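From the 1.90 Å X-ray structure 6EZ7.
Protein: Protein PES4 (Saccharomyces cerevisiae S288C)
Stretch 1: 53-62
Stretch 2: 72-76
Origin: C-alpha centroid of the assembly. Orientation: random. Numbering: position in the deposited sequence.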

# COMPACT_ATOMS: atom_id res chain seq x y z
N ASP A 53 -7.24 9.23 4.84
CA ASP A 53 -7.49 8.05 4.03
C ASP A 53 -6.39 6.99 4.17
O ASP A 53 -6.66 5.80 4.02
CB ASP A 53 -7.66 8.44 2.56
CG ASP A 53 -8.89 9.30 2.33
OD1 ASP A 53 -9.82 9.24 3.16
OD2 ASP A 53 -8.94 10.02 1.31
N SER A 54 -5.17 7.42 4.47
CA SER A 54 -4.07 6.48 4.64
C SER A 54 -4.31 5.61 5.87
O SER A 54 -4.04 4.41 5.85
CB SER A 54 -2.73 7.21 4.75
OG SER A 54 -2.62 7.93 5.96
N GLU A 55 -4.81 6.20 6.95
CA GLU A 55 -5.16 5.43 8.14
C GLU A 55 -6.31 4.48 7.84
O GLU A 55 -6.32 3.34 8.31
CB GLU A 55 -5.53 6.36 9.29
CG GLU A 55 -5.58 5.67 10.64
CD GLU A 55 -4.29 4.94 10.97
OE1 GLU A 55 -3.21 5.54 10.82
OE2 GLU A 55 -4.36 3.76 11.37
N LYS A 56 -7.27 4.95 7.05
CA LYS A 56 -8.40 4.12 6.66
C LYS A 56 -7.92 2.91 5.87
O LYS A 56 -8.40 1.79 6.08
CB LYS A 56 -9.40 4.92 5.84
CG LYS A 56 -10.19 5.94 6.65
CD LYS A 56 -10.90 6.94 5.75
CE LYS A 56 -11.86 6.24 4.79
NZ LYS A 56 -12.40 7.18 3.77
N ALA A 57 -6.96 3.13 4.98
CA ALA A 57 -6.41 2.07 4.14
C ALA A 57 -5.76 0.98 4.98
O ALA A 57 -5.94 -0.21 4.71
CB ALA A 57 -5.41 2.64 3.14
N ILE A 58 -4.99 1.38 5.98
CA ILE A 58 -4.38 0.43 6.90
C ILE A 58 -5.46 -0.37 7.64
O ILE A 58 -5.40 -1.60 7.70
CB ILE A 58 -3.48 1.14 7.92
CG1 ILE A 58 -2.31 1.82 7.21
CG2 ILE A 58 -2.97 0.15 8.96
CD1 ILE A 58 -1.49 2.71 8.11
N LYS A 59 -6.44 0.34 8.18
CA LYS A 59 -7.50 -0.32 8.94
C LYS A 59 -8.31 -1.27 8.08
O LYS A 59 -8.75 -2.33 8.55
CB LYS A 59 -8.43 0.72 9.58
CG LYS A 59 -7.85 1.38 10.82
CD LYS A 59 -8.94 1.97 11.70
CE LYS A 59 -9.32 3.38 11.26
NZ LYS A 59 -8.48 4.41 11.93
N ARG A 60 -8.52 -0.91 6.82
CA ARG A 60 -9.39 -1.71 5.97
C ARG A 60 -8.66 -2.81 5.21
O ARG A 60 -9.24 -3.86 4.94
CB ARG A 60 -10.12 -0.79 4.99
CG ARG A 60 -11.04 0.20 5.69
CD ARG A 60 -11.79 1.09 4.72
NE ARG A 60 -12.45 0.32 3.66
CZ ARG A 60 -13.15 0.86 2.67
NH1 ARG A 60 -13.29 2.18 2.60
NH2 ARG A 60 -13.71 0.09 1.76
N TYR A 61 -7.38 -2.61 4.89
CA TYR A 61 -6.70 -3.55 4.00
C TYR A 61 -5.56 -4.35 4.63
O TYR A 61 -5.06 -5.29 4.00
CB TYR A 61 -6.17 -2.82 2.77
CG TYR A 61 -7.25 -2.58 1.75
CD1 TYR A 61 -7.86 -3.65 1.11
CD2 TYR A 61 -7.66 -1.30 1.42
CE1 TYR A 61 -8.86 -3.45 0.18
CE2 TYR A 61 -8.66 -1.09 0.49
CZ TYR A 61 -9.25 -2.17 -0.13
OH TYR A 61 -10.24 -1.97 -1.07
N ASN A 62 -5.13 -4.01 5.83
CA ASN A 62 -4.15 -4.89 6.47
C ASN A 62 -4.81 -6.25 6.68
O ASN A 62 -5.97 -6.32 7.09
CB ASN A 62 -3.64 -4.31 7.80
CG ASN A 62 -2.39 -5.01 8.28
OD1 ASN A 62 -1.60 -5.50 7.48
ND2 ASN A 62 -2.21 -5.08 9.60
N LEU A 72 0.18 -7.09 3.75
CA LEU A 72 0.67 -6.31 4.88
C LEU A 72 0.58 -4.84 4.51
O LEU A 72 1.24 -4.38 3.58
CB LEU A 72 2.11 -6.70 5.23
CG LEU A 72 2.81 -5.84 6.28
CD1 LEU A 72 2.13 -5.97 7.64
CD2 LEU A 72 4.28 -6.23 6.37
N VAL A 73 -0.27 -4.11 5.22
CA VAL A 73 -0.44 -2.69 4.96
C VAL A 73 -0.06 -1.89 6.19
O VAL A 73 -0.73 -1.97 7.22
CB VAL A 73 -1.88 -2.36 4.53
CG1 VAL A 73 -2.01 -0.88 4.21
CG2 VAL A 73 -2.26 -3.21 3.32
N THR A 74 1.04 -1.15 6.10
CA THR A 74 1.55 -0.40 7.24
C THR A 74 1.80 1.05 6.86
O THR A 74 1.94 1.37 5.69
CB THR A 74 2.86 -1.01 7.77
OG1 THR A 74 3.82 -1.10 6.71
CG2 THR A 74 2.62 -2.40 8.33
N ARG A 75 1.87 1.92 7.86
CA ARG A 75 2.16 3.32 7.60
C ARG A 75 3.61 3.49 7.16
O ARG A 75 4.51 2.82 7.67
CB ARG A 75 1.88 4.17 8.84
CG ARG A 75 2.18 5.65 8.66
CD ARG A 75 1.38 6.51 9.62
NE ARG A 75 -0.06 6.34 9.43
CZ ARG A 75 -0.76 6.95 8.48
NH1 ARG A 75 -0.17 7.77 7.63
NH2 ARG A 75 -2.07 6.74 8.39
N ALA A 76 3.82 4.36 6.18
CA ALA A 76 5.16 4.71 5.74
C ALA A 76 5.65 5.91 6.53
O ALA A 76 5.43 7.05 6.13
CB ALA A 76 5.18 5.01 4.26

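Residues 53-61 form the last turns of a helix that begins earlier in the chain, and 72-75 form a strand that runs nearly antiparallel to it, the N-to-C directions making an angle of 151° and the axes approaching to 7.5 Å. The helix is held by regular i to i-4 hydrogen bonds, from A57 N to D53 O (2.9 Å) through to N62 N to I58 O (3.1 Å). N62 still donates this last bond but is the first residue to leave helical phi/psi, and here the backbones are nearest, with N62 CA 4.6 Å from V73 CA.

At this end N62 serves as a side-chain clasp. With chi1 at t, its amide reaches the strand, and OD1 accepts a nearly linear hydrogen bond from V73 N (3.0 Å, 172°). A short polar side chain suits the place because it satisfies a strand NH where the helix has ended. The L72 side chain starts away from the helix, yet its end comes back to lie against the same amide, with L72 CD1 3.8 Å from N62 OD1.

V73 is the apolar centre. Its CA-to-CB bond points toward the helix, and the buried, branched side chain gives up more area to the contact than any other residue here. One methyl meets I58, with V73 CG1 4.0 Å from I58 CG1; the other meets Y61, with V73 CG2 4.0 Å from Y61 CB and 3.6 Å from Y61 O. The end of the Y61 side chain leads away from the strand, and its hydroxyl is hydrogen-bonded elsewhere in the structure. I58, in the m, t rotamer, starts sideways but extends along the strand: CG2 packs on V73 O (3.5 Å), while CD1 reaches R75 CB (3.7 Å). A57 meets the strand through its backbone, A57 O lying 4.0 Å from V73 CG1, while its methyl points sideways. T74 points away, as alternation along a strand predicts.

R75 closes the other end. Its long side chain starts sideways and carries the guanidinium back to the helix, where S54 OG and E55 OE1 lie at the guanidinium edge, near its plane. NH2 and NH1 both donate to S54 OG (2.8 and 3.0 Å), and NH2 also donates to E55 OE1 (2.9 Å) in a salt bridge. The buried S54 points toward the strand, so its hydroxyl oxygen sits where both guanidinium nitrogens can reach it; E55 starts sideways and brings its carboxylate in. D53, K56, K59 and R60 make no contact with the strand, and K56 NZ instead forms a weak salt-bridging hydrogen bond with D53 OD1 (3.4 Å).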